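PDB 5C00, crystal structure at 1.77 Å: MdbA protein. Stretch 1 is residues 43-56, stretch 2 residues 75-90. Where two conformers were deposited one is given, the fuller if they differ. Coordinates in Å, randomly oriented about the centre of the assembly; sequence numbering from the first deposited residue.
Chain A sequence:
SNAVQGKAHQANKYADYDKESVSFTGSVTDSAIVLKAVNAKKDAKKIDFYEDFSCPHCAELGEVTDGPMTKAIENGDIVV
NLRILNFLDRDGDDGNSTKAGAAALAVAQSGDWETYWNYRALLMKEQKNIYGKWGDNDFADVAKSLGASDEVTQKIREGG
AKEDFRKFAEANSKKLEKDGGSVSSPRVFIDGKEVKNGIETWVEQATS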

# COMPACT_ATOMS: atom_id res chain seq x y z
N ASP A 43 10.34 13.63 16.28
CA ASP A 43 10.08 14.75 15.35
C ASP A 43 10.09 14.41 13.83
O ASP A 43 10.22 15.29 12.97
N ALA A 44 10.01 13.13 13.51
CA ALA A 44 9.91 12.72 12.12
C ALA A 44 8.70 13.39 11.49
O ALA A 44 7.70 13.61 12.14
N LYS A 45 8.76 13.68 10.20
CA LYS A 45 7.61 14.26 9.53
C LYS A 45 6.57 13.17 9.25
O LYS A 45 6.94 12.06 8.89
N LYS A 46 5.30 13.47 9.51
CA LYS A 46 4.21 12.53 9.28
C LYS A 46 3.69 12.68 7.86
O LYS A 46 3.28 13.76 7.46
N ILE A 47 3.67 11.60 7.11
CA ILE A 47 3.27 11.66 5.71
C ILE A 47 1.94 10.98 5.63
O ILE A 47 1.74 9.94 6.23
N ASP A 48 1.01 11.58 4.90
CA ASP A 48 -0.19 10.87 4.49
C ASP A 48 -0.09 10.69 3.00
O ASP A 48 0.00 11.66 2.25
N PHE A 49 0.01 9.42 2.60
CA PHE A 49 0.23 9.09 1.21
C PHE A 49 -0.98 8.29 0.77
O PHE A 49 -1.22 7.18 1.24
N TYR A 50 -1.74 8.88 -0.14
CA TYR A 50 -2.99 8.29 -0.63
C TYR A 50 -2.73 7.62 -1.97
O TYR A 50 -2.17 8.23 -2.87
N GLU A 51 -3.13 6.36 -2.07
CA GLU A 51 -2.99 5.66 -3.33
C GLU A 51 -4.11 4.67 -3.50
O GLU A 51 -4.85 4.34 -2.56
N ASP A 52 -4.23 4.21 -4.73
CA ASP A 52 -5.24 3.18 -5.12
C ASP A 52 -4.50 2.15 -6.00
O ASP A 52 -3.75 2.52 -6.92
N PHE A 53 -4.70 0.87 -5.75
CA PHE A 53 -4.00 -0.18 -6.51
C PHE A 53 -4.40 -0.28 -8.00
O PHE A 53 -3.73 -0.98 -8.76
N SER A 54 -5.44 0.44 -8.45
CA SER A 54 -5.76 0.46 -9.87
C SER A 54 -5.31 1.75 -10.56
O SER A 54 -5.64 1.98 -11.72
N CYS A 55 -4.59 2.59 -9.84
CA CYS A 55 -4.19 3.90 -10.34
C CYS A 55 -2.82 3.87 -11.05
O CYS A 55 -1.81 3.61 -10.42
N PRO A 56 -2.80 4.12 -12.37
CA PRO A 56 -1.54 4.01 -13.10
C PRO A 56 -0.54 5.05 -12.68
O PRO A 56 0.65 4.77 -12.64
N ASN A 75 15.90 5.66 7.87
CA ASN A 75 16.64 6.70 8.61
C ASN A 75 15.92 7.33 9.78
O ASN A 75 16.52 8.07 10.58
N GLY A 76 14.61 7.09 9.90
CA GLY A 76 13.84 7.66 11.00
C GLY A 76 13.36 9.09 10.77
O GLY A 76 12.82 9.72 11.69
N ASP A 77 13.49 9.58 9.53
CA ASP A 77 13.15 10.97 9.18
C ASP A 77 11.69 11.21 8.84
O ASP A 77 11.19 12.36 8.95
N ILE A 78 11.01 10.18 8.32
CA ILE A 78 9.59 10.25 8.08
C ILE A 78 8.87 9.02 8.59
O ILE A 78 9.47 7.96 8.70
N VAL A 79 7.61 9.21 8.96
CA VAL A 79 6.69 8.13 9.25
C VAL A 79 5.60 8.19 8.20
O VAL A 79 4.99 9.23 8.03
N VAL A 80 5.41 7.11 7.44
CA VAL A 80 4.47 7.15 6.31
C VAL A 80 3.16 6.44 6.58
O VAL A 80 3.10 5.22 6.84
N ASN A 81 2.10 7.22 6.56
CA ASN A 81 0.79 6.65 6.63
C ASN A 81 0.26 6.38 5.23
O ASN A 81 -0.19 7.30 4.56
N LEU A 82 0.25 5.11 4.85
CA LEU A 82 -0.28 4.68 3.59
C LEU A 82 -1.80 4.56 3.75
O LEU A 82 -2.28 3.74 4.57
N ARG A 83 -2.51 5.45 3.07
CA ARG A 83 -3.96 5.58 3.14
C ARG A 83 -4.53 5.12 1.82
O ARG A 83 -4.56 5.87 0.82
N ILE A 84 -4.90 3.84 1.82
CA ILE A 84 -5.35 3.20 0.61
C ILE A 84 -6.82 3.42 0.30
O ILE A 84 -7.71 3.30 1.15
N LEU A 85 -7.07 3.77 -0.96
CA LEU A 85 -8.39 4.08 -1.44
C LEU A 85 -8.90 2.99 -2.38
O LEU A 85 -8.12 2.17 -2.87
N ASN A 86 -10.21 2.97 -2.65
CA ASN A 86 -10.78 2.10 -3.67
C ASN A 86 -11.75 2.85 -4.61
O ASN A 86 -12.66 2.27 -5.21
N PHE A 87 -11.54 4.16 -4.73
CA PHE A 87 -12.41 5.04 -5.52
C PHE A 87 -12.43 4.65 -6.99
O PHE A 87 -13.43 4.86 -7.70
N LEU A 88 -11.33 4.07 -7.49
CA LEU A 88 -11.30 3.63 -8.88
C LEU A 88 -12.20 2.44 -9.21
O LEU A 88 -12.43 2.13 -10.39
N ASP A 89 -12.75 1.77 -8.20
CA ASP A 89 -13.77 0.77 -8.44
C ASP A 89 -15.16 1.40 -8.74
O ASP A 89 -16.14 0.68 -8.81
N ARG A 90 -15.23 2.73 -8.85
CA ARG A 90 -16.39 3.47 -9.43
C ARG A 90 -17.60 3.19 -8.58
O ARG A 90 -18.62 2.66 -9.05

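The most unusual feature of this contact is the carboxylate of D52, which takes a hydrogen bond from the backbone of a 3-10 segment: L88 N donates to D52 OD2 at 3.1 Å. With chi1 t, the same side chain also receives S54 N at OD1, 2.9 Å away, inside the type I turn that runs from D52 to C55. One carboxylate thus ties the start of that turn to L88. L88 (chi1 m, chi2 t) points toward stretch 1, and its CD1 lies 3.5 Å from C55 CB, while C55 itself (chi1 t) sits at the N-cap position before a helix. Water 2 links the turn to stretch 2, accepting from F53 N at 2.9 Å and donating to L85 O at 2.8 Å.

Behind this end, strands 45-52 and 78-85 run parallel, pairing K45 with I78 and continuing in step through E51 with I84. The backbone ladder fixes the register, for example F49 N to N81 O at 2.9 Å and R83 N to F49 O at 2.8 Å, so paired side chains emerge on the same face of the sheet.

The face carrying I47, F49 and E51 beside I78, V80, L82 and I84 is largely apolar. I47 (m, m) brings CG1 near two neighbours, 4.0 Å from I78 CB and 4.1 Å from V80 CG2; V80 is t and I78 is p, t. F49 (chi1 t; one of two conformers) has V80 CG1 at its ring edge, near the ring plane, and its CD2 approaches L82 CD2 to 3.7 Å. L82 is m, t, and its end comes nearer to stretch 1 than its CB direction suggests. E51 (p, t) puts its aliphatic CG 3.5 Å from I84 CD1, while both carboxylate oxygens are hydrogen-bonded elsewhere in the structure. I84 (m, m) also meets the F53 ring, with CG2 4.1 Å from F53 CD2.

The face of D48, Y50 and D52 beside V79, N81, R83 and L85 is more polar. D48 and R83 both have chi1 m, and R83 extends through two t torsions to form a salt bridge, its NE donating to D48 OD1 at 2.9 Å. The carboxylate oxygen lies at the guanidinium edge, near its plane. Water 1 closes the link, donating to D48 OD1 at 2.5 Å and accepting from R83 NH2 at 2.9 Å. The Y50 ring (chi1 m) covers the base of the same arginine: R83 CB lies over one ring face, 4.0 Å from the Y50 ring centroid, in a CH-pi contact. L85 (m, t) takes the ring edge with CD2, and its CD1 lies 4.2 Å from Y50 CB. N81 (chi1 m) turns its amide back to the ladder, so that I47 O accepts both N81 N at 2.8 Å and N81 ND2 at 2.9 Å.

At the opposite end of the pairing, A44 points toward stretch 2, its CB 4.0 Å from V79 CG2.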

# COMPACT_ATOMS: atom_id res chain seq x y z
CB ASP A 43 11.11 15.85 15.60
CG ASP A 43 12.45 15.53 14.97
OD1 ASP A 43 12.88 14.37 15.07
OD2 ASP A 43 13.07 16.45 14.38
CB ALA A 44 9.75 11.20 12.07
CB LYS A 45 8.05 14.98 8.26
CG LYS A 45 8.97 16.18 8.58
CD LYS A 45 8.78 17.34 7.62
CE LYS A 45 9.13 18.69 8.26
NZ LYS A 45 10.39 18.63 9.06
CB LYS A 46 3.09 12.75 10.27
CG LYS A 46 3.48 12.33 11.67
CD LYS A 46 2.59 12.98 12.73
CE LYS A 46 3.29 13.08 14.08
NZ LYS A 46 2.71 14.20 14.87
CB ILE A 47 4.28 10.96 4.82
CG1 ILE A 47 5.70 11.43 5.12
CG2 ILE A 47 3.91 11.09 3.36
CD1 ILE A 47 5.97 12.87 4.80
CB ASP A 48 -1.44 11.65 4.88
CG ASP A 48 -1.62 11.73 6.39
OD1 ASP A 48 -1.79 10.69 7.02
OD2 ASP A 48 -1.59 12.87 6.93
CB PHE A 49 1.53 8.31 1.10
CG PHE A 49 1.97 7.98 -0.30
CD1 PHE A 49 1.34 8.48 -1.43
CD2 PHE A 49 3.06 7.13 -0.47
CE1 PHE A 49 1.78 8.14 -2.69
CE2 PHE A 49 3.51 6.79 -1.73
CZ PHE A 49 2.87 7.29 -2.84
CB TYR A 50 -4.06 9.35 -0.78
CG TYR A 50 -4.50 10.01 0.52
CD1 TYR A 50 -3.79 11.08 1.05
CD2 TYR A 50 -5.65 9.56 1.20
CE1 TYR A 50 -4.18 11.68 2.25
CE2 TYR A 50 -6.06 10.18 2.37
CZ TYR A 50 -5.31 11.21 2.90
OH TYR A 50 -5.77 11.84 4.03
CB GLU A 51 -1.59 5.02 -3.51
CG GLU A 51 -1.22 4.03 -2.49
CD GLU A 51 0.28 3.54 -2.51
OE1 GLU A 51 0.56 2.73 -1.63
OE2 GLU A 51 1.15 3.97 -3.32
CB ASP A 52 -6.40 3.92 -5.80
CG ASP A 52 -7.55 2.99 -6.26
OD1 ASP A 52 -7.32 1.98 -6.96
OD2 ASP A 52 -8.71 3.34 -5.98
CB PHE A 53 -4.14 -1.51 -5.85
CG PHE A 53 -3.18 -1.72 -4.70
CD1 PHE A 53 -1.85 -2.07 -4.97
CD2 PHE A 53 -3.59 -1.57 -3.38
CE1 PHE A 53 -0.95 -2.27 -3.95
CE2 PHE A 53 -2.68 -1.75 -2.37
CZ PHE A 53 -1.38 -2.13 -2.64
CB SER A 54 -7.26 0.27 -10.09
OG SER A 54 -7.65 -0.96 -9.51
CB CYS A 55 -4.18 4.84 -9.14
SG CYS A 55 -3.51 6.45 -9.47
CB PRO A 56 -1.92 4.20 -14.59
CG PRO A 56 -3.37 4.50 -14.62
CD PRO A 56 -3.97 4.26 -13.25
CB ASN A 75 16.93 7.87 7.70
CG ASN A 75 18.02 7.57 6.73
OD1 ASN A 75 18.68 6.54 6.85
ND2 ASN A 75 18.22 8.47 5.77
CB ASP A 77 13.99 11.45 7.97
CG ASP A 77 15.49 11.58 8.30
OD1 ASP A 77 15.80 11.98 9.44
OD2 ASP A 77 16.33 11.26 7.43
CB ILE A 78 9.29 10.40 6.58
CG1 ILE A 78 9.77 9.22 5.75
CG2 ILE A 78 9.96 11.65 6.09
CD1 ILE A 78 9.36 9.34 4.30
CB VAL A 79 6.13 8.28 10.66
CG1 VAL A 79 5.03 7.27 10.92
CG2 VAL A 79 7.28 8.06 11.63
CB VAL A 80 5.10 6.59 5.00
CG1 VAL A 80 4.08 6.72 3.88
CG2 VAL A 80 6.34 7.38 4.64
CB ASN A 81 -0.16 7.58 7.37
CG ASN A 81 0.34 7.91 8.75
OD1 ASN A 81 0.13 7.15 9.68
ND2 ASN A 81 1.04 9.01 8.88
CB LEU A 82 0.31 3.36 3.11
CG LEU A 82 1.80 3.38 2.77
CD1 LEU A 82 2.25 1.95 2.57
CD2 LEU A 82 2.06 4.21 1.54
CB ARG A 83 -4.32 7.02 3.47
CG ARG A 83 -3.88 7.41 4.90
CD ARG A 83 -4.50 8.72 5.41
NE ARG A 83 -4.11 8.90 6.80
CZ ARG A 83 -4.66 8.27 7.83
NH1 ARG A 83 -5.67 7.44 7.67
NH2 ARG A 83 -4.18 8.45 9.05
CB ILE A 84 -5.00 1.68 0.57
CG1 ILE A 84 -3.54 1.42 1.01
CG2 ILE A 84 -5.26 1.15 -0.82
CD1 ILE A 84 -2.52 2.24 0.28
CB LEU A 85 -8.33 5.40 -2.19
CG LEU A 85 -7.80 6.62 -1.44
CD1 LEU A 85 -7.57 7.74 -2.38
CD2 LEU A 85 -8.78 7.04 -0.34
CB ASN A 86 -11.45 0.85 -3.08
CG ASN A 86 -12.68 1.16 -2.26
OD1 ASN A 86 -13.01 2.32 -2.12
ND2 ASN A 86 -13.36 0.12 -1.69
CB PHE A 87 -12.01 6.52 -5.31
CG PHE A 87 -10.76 6.96 -6.02
CD1 PHE A 87 -9.52 6.68 -5.51
CD2 PHE A 87 -10.84 7.72 -7.18
CE1 PHE A 87 -8.36 7.08 -6.16
CE2 PHE A 87 -9.69 8.12 -7.85
CZ PHE A 87 -8.45 7.81 -7.36
CB LEU A 88 -9.87 3.40 -9.36
CG LEU A 88 -9.02 4.68 -9.41
CD1 LEU A 88 -7.59 4.33 -9.79
CD2 LEU A 88 -9.58 5.68 -10.41
CB ASP A 89 -13.83 -0.22 -7.26
CG ASP A 89 -12.69 -1.24 -7.28
OD1 ASP A 89 -11.92 -1.32 -8.30
OD2 ASP A 89 -12.53 -1.92 -6.23
CB ARG A 90 -16.59 3.05 -10.90
CG ARG A 90 -17.49 3.93 -11.78
CD ARG A 90 -17.18 3.69 -13.27
NE ARG A 90 -15.80 4.06 -13.54
CZ ARG A 90 -15.13 3.79 -14.65
NH1 ARG A 90 -13.87 4.18 -14.74
NH2 ARG A 90 -15.69 3.12 -15.66
O HOH W 1 -2.43 10.73 9.47
O HOH W 2 -6.65 -0.04 -3.86